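Local coordinates for protein sugar kinase (Agrobacterium tumefaciens, PDB 2RBC) that probably phosphorylates a sugar or related alcohol with ATP, as a member of the pfkB carbohydrate kinase family, at residues T205-E211 with T237-A243; L227-H231 with W250-P256; A37-D41 with T94-I98. All blocks are in the same frame, centred on the assembly; numbering follows the deposited sequence.

From the N terminus, contact 3 comes first: strand 39-45 of the small four-stranded sheet is met by helix 93-104 of the main domain, closing a loop of 52 residues. It is complete before contact 1 opens. There, strands 206-210 and 238-242 become neighbours in the large central sheet, with helices 211-218 and 223-233 on the path between them. Contact 2 starts inside that path and ends beyond it, so contacts 1 and 2 cross; helix 223-233 meets the end of strand 248-251 and the turn after it. Their centres lie about 10 Å apart, whereas the centre of contact 3 is about 27 Å from that of contact 1, on the opposite side of the chain's centre.

Contact 1 (T205-E211 with T237-A243); sequences THIVFSE and TFIAVTA
His206 and Phe238 meet across two parallel neighbours, strands 206-210 and 238-242, in the central sheet of the ribokinase-like alpha/beta fold; helical chain joins them in a beta-alpha-beta crossover. The rings meet at a slant, their planes 41° apart. CD2 of His206 comes closest, 3.4 Å from CB of Phe238. The imidazole is tethered at its other side, where ND1 lies 2.8 Å from Thr205 OG1 in a hydrogen bond within the ring plane.

On that same side of the sheet Val208 follows. Its CG1, anti to the backbone N (chi1 -177°), lies 3.6 Å from CG2 of Thr242, the two side chains crossing at about a right angle. Small Ala240 sits between Phe238 and Thr242, and helix 274-287 packs over this side. The other side carries Ile207, Phe209, Ile239 and Val241, branched and aromatic residues suited to a buried strand. Ile207 and Ile239 run side by side in the same direction, with their CD1 atoms 3.8 Å apart. Phe209 receives Ile239 CG2 at its ring edge, 3.9 Å from CE2, while CG2 of Ile207 from its own strand sits over the centre of one ring face. Helix 223-233 covers Phe209 and Val241.

Backbone bonds hold this pairing in step. Ile207 uses both its N and its O, reaching Phe238 O and Ala240 N, and Phe209 does the same with Ala240 O and Thr242 N. In the last of these Thr242 N lies 2.9 Å from Phe209 O and meets it almost head-on, with a C=O...N angle of 172°.

Contact 2 (L227-H231 with W250-P256); sequences LPVLH and WTEADDP
His231 lays one face of its imidazole against the chain at Asp255 and Pro256. A chi1 of 170° swings the ring away from its own backbone N, which carries it off helix 223-233 and over the loop that follows strand 248-251. Pro256 CA lies 3.8 Å from the ring centroid, 21° off the normal, a CH-pi contact. Asp255 O shares that face nearer the rim, 3.4 Å from CE1. A flat ring suits this place because it can rest on a peptide and a proline while offering a nitrogen at its edge.

In the ribokinase-like fold this helix lies against the central sheet, here where its antiparallel edge begins; from Glu252 the chain makes a type II beta turn to Asp255.

The nitrogen at the edge of the His231 ring, ND1, binds a water in the ring plane at 2.7 Å. The same water is held by Thr251 OG1 and donates to Glu252 O at 2.8 Å, so one molecule joins helix to strand end. With chi1 at 60°, Thr251 places OG1 between its backbone N and carbonyl carbon, and turns CG2 toward Leu227.

Leu227 reaches the strand with CD1, 4.0 Å from Trp250 CA. Trp250 leaves the strand on the side away from the helix, its indole meeting Phe238, and NE1 donates to Glu252 OE2 at 3.0 Å, meeting the carboxylate from above its plane.

Contact 3 (A37-D41 with T94-I98); sequences AAVLD and TGTRI
Leu40 reaches from strand 39-45 toward one turn of helix 93-104, and three residues of that turn receive it. A chi1 of -170° points its CG away from the backbone N, which sends both methyls out to the helix. CB lies 3.8 Å from Thr94 CG2, and CD2 is 4.0 Å from Arg97 CD, where the leucine crosses the extended arginine chain at about a right angle. Ile98 comes in from the helix with CG1 beside its backbone N (chi1 -68°), a setting that brings CD1 to 3.7 Å from Leu40 N and equally near Ala38 O. Its other branch, CG2, meets Ala38 CB at 3.9 Å. Alanine is short enough for the isoleucine to approach the backbone, while the branched residues fill the space between two elements whose axes run at 88°.

The next shell fixes these groups. Leu40 is paired through its backbone with Ala121 and Ser123 of strand 121-127, and Ser120 packs on both Thr94 and Ile98. Arg97 meets Leu40 chiefly with CG and CD; its guanidinium gives a hydrogen bond from NH2 to Gln63 OE1 and a salt bridge from NE to Glu93 of the second subunit, so the same helix turn also faces the dimer partner.

Val39 points away from the helix, and Asp41 OD1 hydrogen-bonds a glycerol, probably from the crystallisation liquor. The contact thus joins the large alpha/beta domain to the small beta-sheet lid, the two-part architecture characteristic of ribokinase-family sugar kinases.

Contact 1 (T205-E211 with T237-A243)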
loop_
_atom_site.group_PDB
_atom_site.type_symbol
_atom_site.label_atom_id
_atom_site.label_comp_id
_atom_site.label_asym_id
_atom_site.label_seq_id
_atom_site.Cartn_x
_atom_site.Cartn_y
_atom_site.Cartn_z
ATOM N N THR A 205 19.682 -5.246 -30.137
ATOM C CA THR A 205 19.674 -4.674 -31.483
ATOM C C THR A 205 19.141 -3.219 -31.465
ATOM O O THR A 205 19.414 -2.453 -32.363
ATOM C CB THR A 205 18.799 -5.529 -32.433
ATOM O OG1 THR A 205 17.463 -5.562 -31.928
ATOM C CG2 THR A 205 19.332 -6.993 -32.558
ATOM N N HIS A 206 18.358 -2.879 -30.439
ATOM C CA HIS A 206 17.704 -1.577 -30.289
ATOM C C HIS A 206 17.710 -1.205 -28.837
ATOM O O HIS A 206 17.373 -2.036 -28.016
ATOM C CB HIS A 206 16.228 -1.633 -30.688
ATOM C CG HIS A 206 15.975 -1.931 -32.129
ATOM N ND1 HIS A 206 16.078 -3.208 -32.657
ATOM C CD2 HIS A 206 15.517 -1.135 -33.120
ATOM C CE1 HIS A 206 15.729 -3.155 -33.932
ATOM N NE2 HIS A 206 15.386 -1.905 -34.236
ATOM N N ILE A 207 18.109 0.022 -28.501
ATOM C CA ILE A 207 18.008 0.500 -27.111
ATOM C C ILE A 207 17.259 1.823 -27.060
ATOM O O ILE A 207 17.536 2.718 -27.859
ATOM C CB ILE A 207 19.389 0.715 -26.450
ATOM C CG1 ILE A 207 20.330 -0.483 -26.626
ATOM C CG2 ILE A 207 19.216 1.117 -24.980
ATOM C CD1 ILE A 207 21.796 -0.207 -26.193
ATOM N N VAL A 208 16.301 1.938 -26.134
ATOM C CA VAL A 208 15.612 3.201 -25.913
ATOM C C VAL A 208 15.952 3.563 -24.500
ATOM O O VAL A 208 15.473 2.920 -23.570
ATOM C CB VAL A 208 14.085 3.128 -26.084
ATOM C CG1 VAL A 208 13.466 4.525 -25.893
ATOM C CG2 VAL A 208 13.710 2.454 -27.422
ATOM N N PHE A 209 16.845 4.543 -24.357
ATOM C CA PHE A 209 17.245 5.053 -23.046
ATOM C C PHE A 209 16.293 6.180 -22.596
ATOM O O PHE A 209 15.817 6.967 -23.418
ATOM C CB PHE A 209 18.661 5.675 -23.089
ATOM C CG PHE A 209 19.775 4.702 -23.352
ATOM C CD1 PHE A 209 20.261 3.872 -22.327
ATOM C CD2 PHE A 209 20.419 4.678 -24.602
ATOM C CE1 PHE A 209 21.344 3.015 -22.560
ATOM C CE2 PHE A 209 21.486 3.822 -24.863
ATOM C CZ PHE A 209 21.957 2.978 -23.847
ATOM N N SER A 210 16.045 6.265 -21.281
ATOM C CA SER A 210 15.375 7.415 -20.706
ATOM C C SER A 210 16.446 8.475 -20.579
ATOM O O SER A 210 17.643 8.161 -20.525
ATOM C CB SER A 210 14.838 7.072 -19.306
ATOM O OG SER A 210 15.908 6.688 -18.469
ATOM N N GLU A 211 16.040 9.732 -20.517
ATOM C CA GLU A 211 17.026 10.785 -20.328
ATOM C C GLU A 211 17.971 10.587 -19.094
ATOM O O GLU A 211 19.205 10.698 -19.189
ATOM C CB GLU A 211 16.311 12.134 -20.293
ATOM C CG GLU A 211 17.247 13.262 -19.955
ATOM C CD GLU A 211 16.637 14.623 -20.239
ATOM O OE1 GLU A 211 15.454 14.701 -20.640
ATOM O OE2 GLU A 211 17.383 15.608 -20.050
ATOM N N THR A 237 23.951 -0.612 -33.459
ATOM C CA THR A 237 22.736 -0.706 -32.678
ATOM C C THR A 237 21.864 0.510 -32.971
ATOM O O THR A 237 22.384 1.637 -33.073
ATOM C CB THR A 237 23.104 -0.786 -31.189
ATOM O OG1 THR A 237 24.070 -1.831 -31.001
ATOM C CG2 THR A 237 21.901 -1.058 -30.262
ATOM N N PHE A 238 20.553 0.299 -33.116
ATOM C CA PHE A 238 19.572 1.388 -33.023
ATOM C C PHE A 238 19.574 1.990 -31.596
ATOM O O PHE A 238 19.380 1.270 -30.613
ATOM C CB PHE A 238 18.180 0.897 -33.435
ATOM C CG PHE A 238 17.116 1.957 -33.335
ATOM C CD1 PHE A 238 16.535 2.252 -32.112
ATOM C CD2 PHE A 238 16.694 2.662 -34.472
ATOM C CE1 PHE A 238 15.565 3.218 -32.016
ATOM C CE2 PHE A 238 15.726 3.626 -34.369
ATOM C CZ PHE A 238 15.160 3.897 -33.147
ATOM N N ILE A 239 19.816 3.306 -31.484
ATOM C CA ILE A 239 19.838 3.985 -30.192
ATOM C C ILE A 239 18.892 5.181 -30.183
ATOM O O ILE A 239 19.024 6.081 -31.004
ATOM C CB ILE A 239 21.225 4.548 -29.869
ATOM C CG1 ILE A 239 22.326 3.460 -29.953
ATOM C CG2 ILE A 239 21.218 5.271 -28.504
ATOM C CD1 ILE A 239 22.257 2.400 -28.883
ATOM N N ALA A 240 17.960 5.183 -29.235
ATOM C CA ALA A 240 17.089 6.319 -29.004
ATOM C C ALA A 240 17.227 6.820 -27.561
ATOM O O ALA A 240 17.486 6.042 -26.651
ATOM C CB ALA A 240 15.587 5.927 -29.312
ATOM N N VAL A 241 17.078 8.120 -27.368
ATOM C CA VAL A 241 16.934 8.669 -26.027
ATOM C C VAL A 241 15.636 9.452 -26.009
ATOM O O VAL A 241 15.448 10.356 -26.850
ATOM C CB VAL A 241 18.114 9.564 -25.609
ATOM C CG1 VAL A 241 17.931 10.021 -24.136
ATOM C CG2 VAL A 241 19.476 8.831 -25.775
ATOM N N THR A 242 14.734 9.093 -25.088
ATOM C CA THR A 242 13.455 9.829 -24.938
ATOM C C THR A 242 13.630 10.951 -23.929
ATOM O O THR A 242 14.426 10.827 -22.989
ATOM C CB THR A 242 12.313 8.924 -24.510
ATOM O OG1 THR A 242 12.642 8.333 -23.241
ATOM C CG2 THR A 242 12.077 7.836 -25.559
ATOM N N ALA A 243 12.901 12.053 -24.147
ATOM C CA ALA A 243 12.979 13.250 -23.300
ATOM C C ALA A 243 11.582 13.768 -22.935
ATOM O O ALA A 243 11.377 14.965 -22.769
ATOM C CB ALA A 243 13.839 14.359 -23.990
#

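Contact 2 (L227-H231 with W250-P256)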
loop_
_atom_site.group_PDB
_atom_site.type_symbol
_atom_site.label_atom_id
_atom_site.label_comp_id
_atom_site.label_asym_id
_atom_site.label_seq_id
_atom_site.Cartn_x
_atom_site.Cartn_y
_atom_site.Cartn_z
ATOM N N LEU A 227 23.647 11.414 -28.078
ATOM C CA LEU A 227 23.502 10.496 -29.188
ATOM C C LEU A 227 24.822 10.244 -29.944
ATOM O O LEU A 227 25.092 9.093 -30.327
ATOM C CB LEU A 227 22.355 10.925 -30.128
ATOM C CG LEU A 227 20.960 10.427 -29.718
ATOM C CD1 LEU A 227 20.976 8.923 -29.747
ATOM C CD2 LEU A 227 20.539 10.885 -28.355
ATOM N N PRO A 228 25.629 11.291 -30.210
ATOM C CA PRO A 228 26.925 11.009 -30.828
ATOM C C PRO A 228 27.807 9.994 -30.080
ATOM O O PRO A 228 28.401 9.119 -30.720
ATOM C CB PRO A 228 27.577 12.397 -30.941
ATOM C CG PRO A 228 26.420 13.315 -31.029
ATOM C CD PRO A 228 25.388 12.746 -30.122
ATOM N N VAL A 229 27.833 10.088 -28.746
ATOM C CA VAL A 229 28.667 9.221 -27.932
ATOM C C VAL A 229 28.058 7.818 -27.882
ATOM O O VAL A 229 28.768 6.837 -27.992
ATOM C CB VAL A 229 28.840 9.743 -26.476
ATOM C CG1 VAL A 229 30.087 9.066 -25.849
ATOM C CG2 VAL A 229 29.002 11.245 -26.462
ATOM N N LEU A 230 26.739 7.736 -27.727
ATOM C CA LEU A 230 26.084 6.465 -27.587
ATOM C C LEU A 230 26.137 5.707 -28.930
ATOM O O LEU A 230 26.336 4.502 -28.942
ATOM C CB LEU A 230 24.630 6.639 -27.092
ATOM C CG LEU A 230 24.437 7.083 -25.641
ATOM C CD1 LEU A 230 22.949 7.386 -25.337
ATOM C CD2 LEU A 230 25.008 5.968 -24.708
ATOM N N HIS A 231 26.006 6.409 -30.046
ATOM C CA HIS A 231 26.177 5.766 -31.327
ATOM C C HIS A 231 27.599 5.185 -31.505
ATOM O O HIS A 231 27.778 4.074 -31.963
ATOM C CB HIS A 231 25.896 6.709 -32.486
ATOM C CG HIS A 231 26.303 6.119 -33.801
ATOM N ND1 HIS A 231 25.609 5.078 -34.379
ATOM C CD2 HIS A 231 27.391 6.327 -34.577
ATOM C CE1 HIS A 231 26.222 4.714 -35.489
ATOM N NE2 HIS A 231 27.297 5.469 -35.641
ATOM N N TRP A 250 17.353 10.004 -31.993
ATOM C CA TRP A 250 17.859 8.641 -32.246
ATOM C C TRP A 250 18.858 8.599 -33.379
ATOM O O TRP A 250 18.935 9.523 -34.215
ATOM C CB TRP A 250 16.703 7.638 -32.526
ATOM C CG TRP A 250 16.120 7.659 -33.944
ATOM C CD1 TRP A 250 16.472 6.857 -34.975
ATOM C CD2 TRP A 250 15.069 8.496 -34.427
ATOM N NE1 TRP A 250 15.720 7.149 -36.090
ATOM C CE2 TRP A 250 14.841 8.149 -35.774
ATOM C CE3 TRP A 250 14.288 9.515 -33.846
ATOM C CZ2 TRP A 250 13.887 8.803 -36.570
ATOM C CZ3 TRP A 250 13.334 10.140 -34.616
ATOM C CH2 TRP A 250 13.134 9.774 -35.970
ATOM N N THR A 251 19.604 7.494 -33.382
ATOM C CA THR A 251 20.500 7.121 -34.459
ATOM C C THR A 251 20.192 5.679 -34.901
ATOM O O THR A 251 19.940 4.774 -34.089
ATOM C CB THR A 251 22.010 7.275 -34.047
ATOM O OG1 THR A 251 22.290 6.430 -32.934
ATOM C CG2 THR A 251 22.384 8.710 -33.676
ATOM N N GLU A 252 20.214 5.476 -36.215
ATOM C CA GLU A 252 20.065 4.153 -36.795
ATOM C C GLU A 252 21.357 3.358 -36.665
ATOM O O GLU A 252 22.452 3.933 -36.534
ATOM C CB GLU A 252 19.730 4.267 -38.278
ATOM C CG GLU A 252 18.535 5.158 -38.601
ATOM C CD GLU A 252 17.195 4.518 -38.291
ATOM O OE1 GLU A 252 17.142 3.289 -38.008
ATOM O OE2 GLU A 252 16.191 5.271 -38.342
ATOM N N ALA A 253 21.234 2.032 -36.770
ATOM C CA ALA A 253 22.386 1.154 -36.909
ATOM C C ALA A 253 23.265 1.620 -38.047
ATOM O O ALA A 253 22.756 2.051 -39.065
ATOM C CB ALA A 253 21.936 -0.286 -37.173
ATOM N N ASP A 254 24.571 1.572 -37.804
ATOM C CA ASP A 254 25.623 1.803 -38.790
ATOM C C ASP A 254 25.676 3.223 -39.391
ATOM O O ASP A 254 26.370 3.424 -40.383
ATOM C CB ASP A 254 25.593 0.717 -39.895
ATOM C CG ASP A 254 25.786 -0.722 -39.349
ATOM O OD1 ASP A 254 26.425 -0.968 -38.301
ATOM O OD2 ASP A 254 25.291 -1.643 -40.018
ATOM N N ASP A 255 25.003 4.206 -38.776
ATOM C CA ASP A 255 24.982 5.588 -39.278
ATOM C C ASP A 255 24.918 6.589 -38.127
ATOM O O ASP A 255 24.032 6.492 -37.301
ATOM C CB ASP A 255 23.774 5.814 -40.203
ATOM C CG ASP A 255 23.884 7.093 -41.014
ATOM O OD1 ASP A 255 23.977 8.220 -40.472
ATOM O OD2 ASP A 255 23.915 6.989 -42.261
ATOM N N PRO A 256 25.823 7.582 -38.101
ATOM C CA PRO A 256 25.816 8.546 -36.982
ATOM C C PRO A 256 24.850 9.713 -37.103
ATOM O O PRO A 256 24.801 10.527 -36.195
ATOM C CB PRO A 256 27.249 9.078 -36.974
ATOM C CG PRO A 256 27.702 9.001 -38.421
ATOM C CD PRO A 256 26.918 7.854 -39.055
HETATM O O HOH W 1 23.159 4.035 -33.847
#

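Contact 3 (A37-D41 with T94-I98)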
loop_
_atom_site.group_PDB
_atom_site.type_symbol
_atom_site.label_atom_id
_atom_site.label_comp_id
_atom_site.label_asym_id
_atom_site.label_seq_id
_atom_site.Cartn_x
_atom_site.Cartn_y
_atom_site.Cartn_z
ATOM N N ALA A 37 10.019 -6.260 -14.564
ATOM C CA ALA A 37 9.223 -5.892 -13.394
ATOM C C ALA A 37 7.723 -6.165 -13.453
ATOM O O ALA A 37 7.072 -5.911 -14.458
ATOM C CB ALA A 37 9.476 -4.428 -13.064
ATOM N N ALA A 38 7.210 -6.641 -12.317
ATOM C CA ALA A 38 5.801 -6.962 -12.060
ATOM C C ALA A 38 5.554 -6.592 -10.603
ATOM O O ALA A 38 6.021 -7.304 -9.678
ATOM C CB ALA A 38 5.520 -8.436 -12.302
ATOM N N VAL A 39 4.859 -5.479 -10.387
ATOM C CA VAL A 39 4.808 -4.789 -9.065
ATOM C C VAL A 39 3.350 -4.394 -8.815
ATOM O O VAL A 39 2.691 -3.855 -9.741
ATOM C CB VAL A 39 5.652 -3.454 -9.047
ATOM C CG1 VAL A 39 5.655 -2.781 -7.663
ATOM C CG2 VAL A 39 7.087 -3.681 -9.510
ATOM N N LEU A 40 2.854 -4.645 -7.595
ATOM C CA LEU A 40 1.526 -4.125 -7.190
ATOM C C LEU A 40 1.655 -2.704 -6.666
ATOM O O LEU A 40 2.113 -2.480 -5.550
ATOM C CB LEU A 40 0.833 -5.017 -6.164
ATOM C CG LEU A 40 -0.641 -4.679 -5.859
ATOM C CD1 LEU A 40 -1.497 -4.922 -7.097
ATOM C CD2 LEU A 40 -1.097 -5.552 -4.727
ATOM N N ASP A 41 1.260 -1.746 -7.495
ATOM C CA ASP A 41 1.226 -0.350 -7.098
ATOM C C ASP A 41 -0.106 0.030 -6.472
ATOM O O ASP A 41 -1.153 -0.290 -7.016
ATOM C CB ASP A 41 1.426 0.584 -8.308
ATOM C CG ASP A 41 2.874 0.633 -8.820
ATOM O OD1 ASP A 41 3.788 0.129 -8.147
ATOM O OD2 ASP A 41 3.076 1.233 -9.916
ATOM N N THR A 94 0.054 -10.985 -2.536
ATOM C CA THR A 94 0.394 -9.922 -3.502
ATOM C C THR A 94 0.702 -10.525 -4.879
ATOM O O THR A 94 0.257 -10.007 -5.917
ATOM C CB THR A 94 1.574 -9.034 -2.995
ATOM O OG1 THR A 94 1.257 -8.467 -1.708
ATOM C CG2 THR A 94 1.913 -7.917 -4.009
ATOM N N GLY A 95 1.408 -11.650 -4.894
ATOM C CA GLY A 95 1.727 -12.353 -6.150
ATOM C C GLY A 95 0.506 -12.848 -6.904
ATOM O O GLY A 95 0.408 -12.723 -8.160
ATOM N N THR A 96 -0.432 -13.419 -6.158
ATOM C CA THR A 96 -1.675 -13.936 -6.719
ATOM C C THR A 96 -2.413 -12.786 -7.392
ATOM O O THR A 96 -2.951 -12.887 -8.490
ATOM C CB THR A 96 -2.523 -14.597 -5.609
ATOM O OG1 THR A 96 -1.767 -15.670 -5.027
ATOM C CG2 THR A 96 -3.852 -15.144 -6.148
ATOM N N ARG A 97 -2.384 -11.655 -6.731
ATOM C CA ARG A 97 -3.063 -10.504 -7.234
ATOM C C ARG A 97 -2.411 -9.883 -8.471
ATOM O O ARG A 97 -3.103 -9.446 -9.402
ATOM C CB ARG A 97 -3.085 -9.521 -6.122
ATOM C CG ARG A 97 -3.843 -8.339 -6.428
ATOM C CD ARG A 97 -4.428 -7.741 -5.180
ATOM N NE ARG A 97 -5.255 -6.637 -5.629
ATOM C CZ ARG A 97 -5.631 -5.626 -4.877
ATOM N NH1 ARG A 97 -5.268 -5.576 -3.612
ATOM N NH2 ARG A 97 -6.376 -4.689 -5.417
ATOM N N ILE A 98 -1.079 -9.834 -8.475
ATOM C CA ILE A 98 -0.332 -9.377 -9.631
ATOM C C ILE A 98 -0.634 -10.266 -10.839
ATOM O O ILE A 98 -0.914 -9.775 -11.940
ATOM C CB ILE A 98 1.215 -9.357 -9.327
ATOM C CG1 ILE A 98 1.533 -8.269 -8.298
ATOM C CG2 ILE A 98 2.035 -9.132 -10.587
ATOM C CD1 ILE A 98 2.984 -8.303 -7.785
#